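Local coordinates for bifunctional cytochrome P450/NADPH--P450 reductase (Deinococcus aerius, PDB 7F3H), which hydroxylates organic substrates at a heme iron, probably with electrons from NADPH passed on by a reductase domain in the same polypeptide, at residues E64-R69 with F398-R403; F426-P431 with L451-R456; A6-P11 with L43-I48. One frame throughout, in Å; residues are numbered along the deposited sequence. Where two conformers were deposited one is given.

Contact 1 (E64-R69 with F398-R403); sequences ELTDER and FGNGMR. With HEM (protoporphyrin IX containing Fe), chain E.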
loop_
_atom_site.group_PDB
_atom_site.type_symbol
_atom_site.label_atom_id
_atom_site.label_comp_id
_atom_site.label_asym_id
_atom_site.label_seq_id
_atom_site.Cartn_x
_atom_site.Cartn_y
_atom_site.Cartn_z
ATOM N N GLU A 64 1.837 20.649 -9.812
ATOM C CA GLU A 64 1.606 20.678 -11.254
ATOM C C GLU A 64 1.365 19.275 -11.809
ATOM O O GLU A 64 0.414 19.059 -12.571
ATOM C CB GLU A 64 2.780 21.347 -11.956
ATOM C CG GLU A 64 2.947 22.794 -11.554
ATOM C CD GLU A 64 3.763 23.560 -12.553
ATOM O OE1 GLU A 64 4.969 23.784 -12.289
ATOM O OE2 GLU A 64 3.197 23.949 -13.606
ATOM N N LEU A 65 2.195 18.298 -11.403
ATOM C CA LEU A 65 2.106 16.915 -11.889
ATOM C C LEU A 65 0.846 16.199 -11.425
ATOM O O LEU A 65 0.502 15.147 -11.991
ATOM C CB LEU A 65 3.303 16.102 -11.397
ATOM C CG LEU A 65 4.621 16.554 -11.979
ATOM C CD1 LEU A 65 5.714 16.042 -11.090
ATOM C CD2 LEU A 65 4.765 16.037 -13.422
ATOM N N THR A 66 0.181 16.745 -10.406
ATOM C CA THR A 66 -1.067 16.299 -9.804
ATOM C C THR A 66 -2.298 16.855 -10.497
ATOM O O THR A 66 -3.409 16.368 -10.267
ATOM C CB THR A 66 -1.056 16.688 -8.291
ATOM O OG1 THR A 66 -0.112 15.892 -7.539
ATOM C CG2 THR A 66 -2.439 16.844 -7.621
ATOM N N ASP A 67 -2.119 17.814 -11.405
ATOM C CA ASP A 67 -3.232 18.394 -12.148
ATOM C C ASP A 67 -3.664 17.389 -13.218
ATOM O O ASP A 67 -2.982 17.210 -14.236
ATOM C CB ASP A 67 -2.773 19.728 -12.734
ATOM C CG ASP A 67 -3.882 20.522 -13.379
ATOM O OD1 ASP A 67 -5.020 20.004 -13.545
ATOM O OD2 ASP A 67 -3.591 21.676 -13.762
ATOM N N GLU A 68 -4.811 16.744 -13.009
ATOM C CA GLU A 68 -5.229 15.691 -13.920
ATOM C C GLU A 68 -5.626 16.239 -15.289
ATOM O O GLU A 68 -5.892 15.452 -16.198
ATOM C CB GLU A 68 -6.380 14.886 -13.310
ATOM C CG GLU A 68 -5.906 13.849 -12.288
ATOM C CD GLU A 68 -7.011 12.928 -11.736
ATOM O OE1 GLU A 68 -8.009 13.423 -11.167
ATOM O OE2 GLU A 68 -6.855 11.692 -11.833
ATOM N N ARG A 69 -5.673 17.566 -15.468
ATOM C CA ARG A 69 -5.803 18.115 -16.816
ATOM C C ARG A 69 -4.499 18.032 -17.606
ATOM O O ARG A 69 -4.533 18.068 -18.839
ATOM C CB ARG A 69 -6.303 19.565 -16.741
ATOM C CG ARG A 69 -7.672 19.682 -16.035
ATOM C CD ARG A 69 -7.999 21.115 -15.558
ATOM N NE ARG A 69 -6.957 21.609 -14.673
ATOM C CZ ARG A 69 -6.776 22.885 -14.327
ATOM N NH1 ARG A 69 -7.588 23.835 -14.774
ATOM N NH2 ARG A 69 -5.766 23.204 -13.523
ATOM N N PHE A 398 -1.714 7.929 -0.498
ATOM C CA PHE A 398 -2.837 7.222 -1.099
ATOM C C PHE A 398 -3.101 7.739 -2.515
ATOM O O PHE A 398 -4.249 7.861 -2.943
ATOM C CB PHE A 398 -4.075 7.311 -0.201
ATOM C CG PHE A 398 -3.913 6.579 1.129
ATOM C CD1 PHE A 398 -3.935 5.181 1.186
ATOM C CD2 PHE A 398 -3.680 7.280 2.306
ATOM C CE1 PHE A 398 -3.779 4.506 2.393
ATOM C CE2 PHE A 398 -3.506 6.618 3.532
ATOM C CZ PHE A 398 -3.566 5.223 3.575
ATOM N N GLY A 399 -2.028 8.097 -3.247
ATOM C CA GLY A 399 -2.175 8.490 -4.636
ATOM C C GLY A 399 -2.835 9.844 -4.809
ATOM O O GLY A 399 -2.876 10.684 -3.903
ATOM N N ASN A 400 -3.380 10.048 -6.008
ATOM C CA ASN A 400 -3.824 11.366 -6.427
ATOM C C ASN A 400 -5.085 11.296 -7.288
ATOM O O ASN A 400 -5.224 10.402 -8.136
ATOM C CB ASN A 400 -2.734 12.074 -7.218
ATOM C CG ASN A 400 -3.118 13.486 -7.566
ATOM O OD1 ASN A 400 -3.228 14.306 -6.667
ATOM N ND2 ASN A 400 -3.336 13.781 -8.858
ATOM N N GLY A 401 -5.989 12.256 -7.068
ATOM C CA GLY A 401 -7.099 12.543 -7.953
ATOM C C GLY A 401 -8.053 11.375 -8.033
ATOM O O GLY A 401 -8.226 10.624 -7.068
ATOM N N MET A 402 -8.671 11.224 -9.213
ATOM C CA MET A 402 -9.590 10.115 -9.469
ATOM C C MET A 402 -8.903 8.763 -9.290
ATOM O O MET A 402 -9.560 7.775 -8.940
ATOM C CB MET A 402 -10.165 10.210 -10.891
ATOM C CG MET A 402 -11.174 11.324 -11.133
ATOM S SD MET A 402 -12.511 11.356 -9.934
ATOM C CE MET A 402 -12.532 13.101 -9.537
ATOM N N ARG A 403 -7.593 8.702 -9.543
ATOM C CA ARG A 403 -6.798 7.487 -9.405
ATOM C C ARG A 403 -6.208 7.329 -7.991
ATOM O O ARG A 403 -5.169 6.679 -7.807
ATOM C CB ARG A 403 -5.710 7.475 -10.474
ATOM C CG ARG A 403 -6.326 7.549 -11.868
ATOM C CD ARG A 403 -7.462 6.518 -12.038
ATOM N NE ARG A 403 -6.986 5.130 -11.936
ATOM C CZ ARG A 403 -6.686 4.340 -12.970
ATOM N NH1 ARG A 403 -6.820 4.752 -14.218
ATOM N NH2 ARG A 403 -6.266 3.109 -12.758
HETATM C CHA HEM E . -4.662 2.743 -5.503
HETATM C CHB HEM E . -7.142 -0.739 -3.194
HETATM C CHC HEM E . -4.357 -0.078 0.750
HETATM C CHD HEM E . -1.705 3.186 -1.663
HETATM C C1A HEM E . -5.571 1.756 -5.217
HETATM C C2A HEM E . -6.541 1.214 -6.146
HETATM C C3A HEM E . -7.262 0.274 -5.515
HETATM C C4A HEM E . -6.712 0.133 -4.176
HETATM C CMA HEM E . -8.421 -0.558 -6.123
HETATM C CAA HEM E . -6.752 1.749 -7.571
HETATM C CBA HEM E . -7.854 2.812 -7.500
HETATM C CGA HEM E . -8.217 3.366 -8.878
HETATM O O1A HEM E . -9.448 3.455 -9.139
HETATM O O2A HEM E . -7.353 3.623 -9.771
HETATM C C1B HEM E . -6.645 -0.847 -1.912
HETATM C C2B HEM E . -7.146 -1.719 -0.857
HETATM C C3B HEM E . -6.400 -1.488 0.239
HETATM C C4B HEM E . -5.369 -0.528 -0.111
HETATM C CMB HEM E . -8.372 -2.642 -1.005
HETATM C CAB HEM E . -6.412 -2.160 1.630
HETATM C CBB HEM E . -7.152 -3.221 1.959
HETATM C C1C HEM E . -3.379 0.856 0.448
HETATM C C2C HEM E . -2.356 1.393 1.355
HETATM C C3C HEM E . -1.646 2.275 0.627
HETATM C C4C HEM E . -2.197 2.357 -0.692
HETATM C CMC HEM E . -2.140 0.964 2.836
HETATM C CAC HEM E . -0.467 3.168 0.984
HETATM C CBC HEM E . 0.050 3.199 2.204
HETATM C C1D HEM E . -2.267 3.349 -2.914
HETATM C C2D HEM E . -1.753 4.207 -3.978
HETATM C C3D HEM E . -2.581 4.073 -5.013
HETATM C C4D HEM E . -3.628 3.130 -4.677
HETATM C CMD HEM E . -0.500 5.121 -3.929
HETATM C CAD HEM E . -2.412 4.792 -6.340
HETATM C CBD HEM E . -1.515 3.873 -7.126
HETATM C CGD HEM E . -1.117 4.487 -8.425
HETATM O O1D HEM E . -0.695 3.676 -9.284
HETATM O O2D HEM E . -1.217 5.746 -8.599
HETATM N NA HEM E . -5.688 1.049 -4.040
HETATM N NB HEM E . -5.578 -0.131 -1.423
HETATM N NC HEM E . -3.233 1.460 -0.794
HETATM N ND HEM E . -3.409 2.714 -3.377
HETATM FE FE HEM E . -4.521 1.396 -2.393
#
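Glu68 reaches across to the backbone of Met402. Its CB points toward the opposite segment, and the chain runs on extended, with CD anti to CA (chi2 -175°). CG passes Asn400, 4.3 Å from ND2. CD lies 3.5 Å from Met402 N. At the tip, OE1 accepts a nearly straight bond from Met402 N at 3.0 Å, with an N-H...O angle of 170°. The donor comes in on the syn side, somewhat out of the carboxylate plane. OE1 also rests on Gly401 CA, where a side chain would collide with it. OE2 has a weaker bond to the same N-H and touches Met402 CB at 3.7 Å.

A second bond joins Asn400 ND2 to Thr66 O at 2.9 Å. It lies in the carbonyl plane, on a lone pair, and close to the amide plane. Asn400 OD1 is bonded to Lys396, so both ends of the amide are held. Three residues on from Asn400, Arg403 turns the other way and gives NE to heme O2A at 2.7 Å. Phe398, Gly401, Arg403 and Cys405 fit the cysteine-loop signature FxxGxRxCxG of the cytochrome P450 heme site, in which the cysteine ligates the iron.

Contact 2 (F426-P431 with L451-R456); sequences FALSDP and LRVRER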
loop_
_atom_site.group_PDB
_atom_site.type_symbol
_atom_site.label_atom_id
_atom_site.label_comp_id
_atom_site.label_asym_id
_atom_site.label_seq_id
_atom_site.Cartn_x
_atom_site.Cartn_y
_atom_site.Cartn_z
ATOM N N PHE A 426 0.010 -6.776 24.359
ATOM C CA PHE A 426 1.422 -7.164 24.293
ATOM C C PHE A 426 2.364 -6.031 24.667
ATOM O O PHE A 426 2.191 -4.889 24.221
ATOM C CB PHE A 426 1.723 -7.702 22.891
ATOM C CG PHE A 426 1.017 -9.003 22.610
ATOM C CD1 PHE A 426 1.059 -10.039 23.547
ATOM C CD2 PHE A 426 0.278 -9.183 21.448
ATOM C CE1 PHE A 426 0.398 -11.240 23.311
ATOM C CE2 PHE A 426 -0.373 -10.380 21.196
ATOM C CZ PHE A 426 -0.319 -11.411 22.130
ATOM N N ALA A 427 3.345 -6.365 25.507
ATOM C CA ALA A 427 4.587 -5.614 25.648
ATOM C C ALA A 427 5.525 -5.988 24.503
ATOM O O ALA A 427 5.894 -7.161 24.358
ATOM C CB ALA A 427 5.249 -5.925 26.985
ATOM N N LEU A 428 5.924 -4.974 23.724
ATOM C CA LEU A 428 6.817 -5.118 22.581
ATOM C C LEU A 428 8.270 -5.114 23.034
ATOM O O LEU A 428 8.635 -4.431 24.004
ATOM C CB LEU A 428 6.595 -3.966 21.596
ATOM C CG LEU A 428 5.207 -3.773 20.949
ATOM C CD1 LEU A 428 5.298 -2.932 19.646
ATOM C CD2 LEU A 428 4.457 -5.131 20.692
ATOM N N SER A 429 9.098 -5.887 22.339
ATOM C CA SER A 429 10.477 -6.107 22.727
ATOM C C SER A 429 11.316 -6.356 21.468
ATOM O O SER A 429 10.855 -6.995 20.506
ATOM C CB SER A 429 10.520 -7.277 23.713
ATOM O OG SER A 429 11.824 -7.729 23.948
ATOM N N ASP A 430 12.542 -5.820 21.470
ATOM C CA ASP A 430 13.456 -5.849 20.324
ATOM C C ASP A 430 14.731 -6.591 20.697
ATOM O O ASP A 430 15.682 -5.977 21.195
ATOM C CB ASP A 430 13.754 -4.412 19.889
ATOM C CG ASP A 430 14.734 -4.324 18.733
ATOM O OD1 ASP A 430 15.091 -5.369 18.144
ATOM O OD2 ASP A 430 15.128 -3.182 18.411
ATOM N N PRO A 431 14.800 -7.915 20.505
ATOM C CA PRO A 431 15.953 -8.674 21.033
ATOM C C PRO A 431 17.199 -8.635 20.174
ATOM O O PRO A 431 18.245 -9.101 20.638
ATOM C CB PRO A 431 15.424 -10.118 21.113
ATOM C CG PRO A 431 14.489 -10.209 19.971
ATOM C CD PRO A 431 13.813 -8.813 19.866
ATOM N N LEU A 451 10.459 -9.274 16.291
ATOM C CA LEU A 451 10.332 -8.769 17.651
ATOM C C LEU A 451 9.822 -9.886 18.550
ATOM O O LEU A 451 9.526 -10.994 18.087
ATOM C CB LEU A 451 9.410 -7.535 17.727
ATOM C CG LEU A 451 7.989 -7.571 17.170
ATOM C CD1 LEU A 451 7.035 -8.285 18.135
ATOM C CD2 LEU A 451 7.529 -6.148 16.889
ATOM N N ARG A 452 9.778 -9.603 19.859
ATOM C CA ARG A 452 9.198 -10.502 20.849
ATOM C C ARG A 452 8.101 -9.801 21.644
ATOM O O ARG A 452 8.158 -8.590 21.875
ATOM C CB ARG A 452 10.275 -11.045 21.775
ATOM C CG ARG A 452 10.867 -12.325 21.218
ATOM C CD ARG A 452 12.143 -12.714 21.927
ATOM N NE ARG A 452 13.008 -13.413 20.995
ATOM C CZ ARG A 452 14.254 -13.764 21.258
ATOM N NH1 ARG A 452 14.791 -13.497 22.443
ATOM N NH2 ARG A 452 14.970 -14.376 20.329
ATOM N N VAL A 453 7.069 -10.554 22.043
ATOM C CA VAL A 453 5.952 -9.962 22.779
ATOM C C VAL A 453 5.702 -10.735 24.068
ATOM O O VAL A 453 5.934 -11.950 24.156
ATOM C CB VAL A 453 4.643 -9.882 21.953
ATOM C CG1 VAL A 453 4.808 -8.948 20.793
ATOM C CG2 VAL A 453 4.180 -11.243 21.484
ATOM N N ARG A 454 5.213 -10.009 25.083
ATOM C CA ARG A 454 4.828 -10.645 26.337
ATOM C C ARG A 454 3.501 -10.064 26.818
ATOM O O ARG A 454 3.288 -8.849 26.765
ATOM C CB ARG A 454 5.930 -10.464 27.400
ATOM C CG ARG A 454 5.741 -11.292 28.664
ATOM C CD ARG A 454 6.241 -10.581 29.943
ATOM N NE ARG A 454 5.908 -9.154 29.951
ATOM C CZ ARG A 454 6.642 -8.217 30.547
ATOM N NH1 ARG A 454 7.815 -8.551 31.108
ATOM N NH2 ARG A 454 6.253 -6.930 30.480
ATOM N N GLU A 455 2.605 -10.933 27.295
ATOM C CA GLU A 455 1.331 -10.470 27.848
ATOM C C GLU A 455 1.545 -9.342 28.858
ATOM O O GLU A 455 2.339 -9.472 29.792
ATOM C CB GLU A 455 0.606 -11.637 28.521
ATOM C CG GLU A 455 -0.423 -12.322 27.641
ATOM C CD GLU A 455 -1.035 -13.558 28.302
ATOM O OE1 GLU A 455 -2.263 -13.745 28.171
ATOM O OE2 GLU A 455 -0.290 -14.336 28.957
ATOM N N ARG A 456 0.827 -8.236 28.670
ATOM C CA ARG A 456 0.845 -7.179 29.668
ATOM C C ARG A 456 0.132 -7.640 30.935
ATOM O O ARG A 456 -0.978 -8.184 30.883
ATOM C CB ARG A 456 0.202 -5.911 29.108
ATOM C CG ARG A 456 0.997 -5.296 27.965
ATOM C CD ARG A 456 0.255 -4.152 27.326
ATOM N NE ARG A 456 0.292 -2.969 28.181
ATOM C CZ ARG A 456 -0.610 -1.987 28.164
ATOM N NH1 ARG A 456 -1.640 -2.026 27.316
ATOM N NH2 ARG A 456 -0.466 -0.957 28.998
#
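Phe426 offers one ring face to Val453. The methyl CG2 sits over it, 4.1 Å from the ring centroid and 16° off the normal, offset toward the rim. That methyl stands between the backbone N and the carbonyl carbon, CG1 anti to that carbon (chi1 -65°). Backbone atoms Arg454 C and Glu455 N lie at the ring's edge, near its plane. At the far end of the pair, Pro431 CG covers one face of the Arg452 guanidinium, 3.7 Å from NE. Arg452 NE also forms a salt bridge with Asp141, so the flat group is held by a charge as well as by the proline. An alanine in place of Arg452 would probably leave Asp141 without its positive mate and open a gap beside Pro431.

Leu428 and Val453 point to the same side of the sheet and lie side by side, with CD2 and CG1 3.8 Å apart. Ala427, Ser429, Arg452 and Arg454 carry the opposite face. The backbones run antiparallel. Ala427 N gives to Arg454 O at 2.8 Å, and Arg454 N returns a bond to Ala427 O at 3.0 Å. Arg452 N bonds Ser429 O at 2.9 Å. Helix 113-137 packs on Phe426 and Val453, and helix 254-285 on Leu428. Strand 426-429 starts directly after helix 408-425. With strand 142-143 on the other side of 450-455, the pair makes the small three-stranded antiparallel sheet of the cytochrome P450 fold.

Contact 3 (A6-P11 with L43-I48); sequences APIPSP and LFQLDI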
loop_
_atom_site.group_PDB
_atom_site.type_symbol
_atom_site.label_atom_id
_atom_site.label_comp_id
_atom_site.label_asym_id
_atom_site.label_seq_id
_atom_site.Cartn_x
_atom_site.Cartn_y
_atom_site.Cartn_z
ATOM N N ALA A 6 14.890 25.358 -19.278
ATOM C CA ALA A 6 16.014 24.819 -18.517
ATOM C C ALA A 6 16.101 23.304 -18.657
ATOM O O ALA A 6 15.068 22.619 -18.607
ATOM C CB ALA A 6 15.905 25.177 -17.032
ATOM N N PRO A 7 17.303 22.752 -18.826
ATOM C CA PRO A 7 17.438 21.284 -18.848
ATOM C C PRO A 7 17.142 20.708 -17.467
ATOM O O PRO A 7 17.492 21.295 -16.442
ATOM C CB PRO A 7 18.903 21.054 -19.248
ATOM C CG PRO A 7 19.609 22.324 -18.820
ATOM C CD PRO A 7 18.599 23.442 -18.988
ATOM N N ILE A 8 16.409 19.599 -17.450
ATOM C CA ILE A 8 16.143 18.923 -16.179
ATOM C C ILE A 8 17.470 18.473 -15.579
ATOM O O ILE A 8 18.294 17.858 -16.287
ATOM C CB ILE A 8 15.195 17.731 -16.393
ATOM C CG1 ILE A 8 13.828 18.226 -16.878
ATOM C CG2 ILE A 8 15.071 16.915 -15.120
ATOM C CD1 ILE A 8 12.897 17.143 -17.310
ATOM N N PRO A 9 17.757 18.776 -14.318
ATOM C CA PRO A 9 19.048 18.371 -13.752
ATOM C C PRO A 9 19.255 16.866 -13.869
ATOM O O PRO A 9 18.307 16.076 -13.808
ATOM C CB PRO A 9 18.958 18.817 -12.285
ATOM C CG PRO A 9 17.893 19.927 -12.285
ATOM C CD PRO A 9 16.924 19.528 -13.363
ATOM N N SER A 10 20.525 16.482 -14.050
ATOM C CA SER A 10 20.923 15.100 -14.186
ATOM C C SER A 10 22.290 14.851 -13.541
ATOM O O SER A 10 23.203 15.670 -13.708
ATOM C CB SER A 10 20.929 14.696 -15.663
ATOM O OG SER A 10 20.842 13.279 -15.787
ATOM N N PRO A 11 22.455 13.771 -12.775
ATOM C CA PRO A 11 23.750 13.503 -12.109
ATOM C C PRO A 11 24.808 13.137 -13.135
ATOM O O PRO A 11 24.487 12.696 -14.249
ATOM C CB PRO A 11 23.438 12.294 -11.211
ATOM C CG PRO A 11 21.971 12.214 -11.167
ATOM C CD PRO A 11 21.480 12.715 -12.466
ATOM N N LEU A 43 13.636 18.179 -9.152
ATOM C CA LEU A 43 13.394 17.061 -10.062
ATOM C C LEU A 43 14.730 16.737 -10.738
ATOM O O LEU A 43 15.585 17.611 -10.899
ATOM C CB LEU A 43 12.312 17.354 -11.153
ATOM C CG LEU A 43 12.555 18.123 -12.475
ATOM C CD1 LEU A 43 11.401 18.008 -13.519
ATOM C CD2 LEU A 43 13.041 19.537 -12.340
ATOM N N PHE A 44 14.895 15.486 -11.162
ATOM C CA PHE A 44 16.108 15.124 -11.903
ATOM C C PHE A 44 15.791 14.049 -12.932
ATOM O O PHE A 44 14.695 13.484 -12.957
ATOM C CB PHE A 44 17.262 14.676 -10.987
ATOM C CG PHE A 44 16.961 13.437 -10.168
ATOM C CD1 PHE A 44 16.970 12.172 -10.749
ATOM C CD2 PHE A 44 16.701 13.540 -8.807
ATOM C CE1 PHE A 44 16.697 11.054 -10.012
ATOM C CE2 PHE A 44 16.438 12.420 -8.046
ATOM C CZ PHE A 44 16.429 11.170 -8.651
ATOM N N GLN A 45 16.797 13.760 -13.761
ATOM C CA GLN A 45 16.699 12.918 -14.953
ATOM C C GLN A 45 17.826 11.879 -14.957
ATOM O O GLN A 45 18.970 12.213 -14.647
ATOM C CB GLN A 45 16.831 13.822 -16.170
ATOM C CG GLN A 45 16.228 13.387 -17.443
ATOM C CD GLN A 45 16.631 14.345 -18.556
ATOM O OE1 GLN A 45 17.344 15.327 -18.312
ATOM N NE2 GLN A 45 16.212 14.052 -19.778
ATOM N N LEU A 46 17.502 10.623 -15.300
ATOM C CA LEU A 46 18.445 9.518 -15.487
ATOM C C LEU A 46 18.280 8.855 -16.846
ATOM O O LEU A 46 17.176 8.864 -17.404
ATOM C CB LEU A 46 18.249 8.478 -14.360
ATOM C CG LEU A 46 18.512 8.819 -12.884
ATOM C CD1 LEU A 46 18.377 7.560 -12.064
ATOM C CD2 LEU A 46 19.893 9.440 -12.670
ATOM N N ASP A 47 19.366 8.248 -17.392
ATOM C CA ASP A 47 19.253 7.478 -18.673
ATOM C C ASP A 47 19.264 6.009 -18.333
ATOM O O ASP A 47 20.301 5.472 -17.956
ATOM C CB ASP A 47 20.328 7.609 -19.750
ATOM C CG ASP A 47 20.340 8.896 -20.430
ATOM O OD1 ASP A 47 19.348 9.655 -20.346
ATOM O OD2 ASP A 47 21.343 9.035 -21.259
ATOM N N ILE A 48 18.132 5.378 -18.467
ATOM C CA ILE A 48 17.984 3.960 -18.241
ATOM C C ILE A 48 17.911 3.246 -19.580
ATOM O O ILE A 48 16.880 3.288 -20.258
ATOM C CB ILE A 48 16.793 3.694 -17.333
ATOM C CG1 ILE A 48 17.127 4.424 -16.036
ATOM C CG2 ILE A 48 16.564 2.191 -17.226
ATOM C CD1 ILE A 48 18.465 3.924 -15.412
#
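Ile8 and Leu43 form the apolar centre, their side chains crossing at about a right angle. This is the N-terminal segment of the P450 domain lying against strand 43-48, an outermost strand of the five-stranded mixed sheet. Ile8 CG2 meets Leu43 CG at 3.8 Å. That methyl stands anti to the backbone N, which turns it toward the strand. It also touches Gln45 CB at 3.7 Å. Ile8 packs on Ile54 of strand 51-56 and Ile351 of strand 349-351 as well, so the same side chain reaches two further strands.

Pro9 and Pro11 flank Ser10. Pro9 crosses Leu43 at about a right angle, with CD 4.0 Å from Leu43 CD2. Pro11 crosses Leu46 in the same manner, CD to CD2 at 3.6 Å. Pro11, Phe44 and Leu46 all touch Leu35 of helix 28-38. The rings thus add apolar contacts at positions that have no backbone N-H to give.

The directions of residues 8-11 and 43-46 are 58° apart, and the backbone bonding between them is sparse. Gln45 N makes a weak, bent bond to Pro9 O at 2.8 Å, with an N-H...O angle of 128°. The same oxygen takes a CA-H...O contact from Phe44 CA at 3.1 Å. Farther out, His19 ties the two segments from outside, bonding Pro11 O and Asp47 N. The polar edge ends at Gln45 O. Ser10 OG donates to it, though the modelled bond is so short that its length is doubtful. Pro11 CD rests against this same Gln45 O at 3.4 Å.

Along the chain the contacts come in series: contact 3 closes first, then contact 1, then contact 2. Contacts 1 and 3 are neighbours, with centres 22 Å apart and nearest atoms about 6 Å apart. The five-stranded mixed sheet connects them, since contact 3 uses its strand 43-48 and Leu65 in contact 1 packs on its strand 356-359. Contact 2 lies on the opposite side of the chain's centre from contact 1, about 41 Å between centres, and belongs to the separate three-stranded sheet. Helix 408-425 leads from the heme-binding loop of contact 1 to strand 426-429. The three contacts thus join separate segments of one P450 domain, but only contact 1 borders the heme.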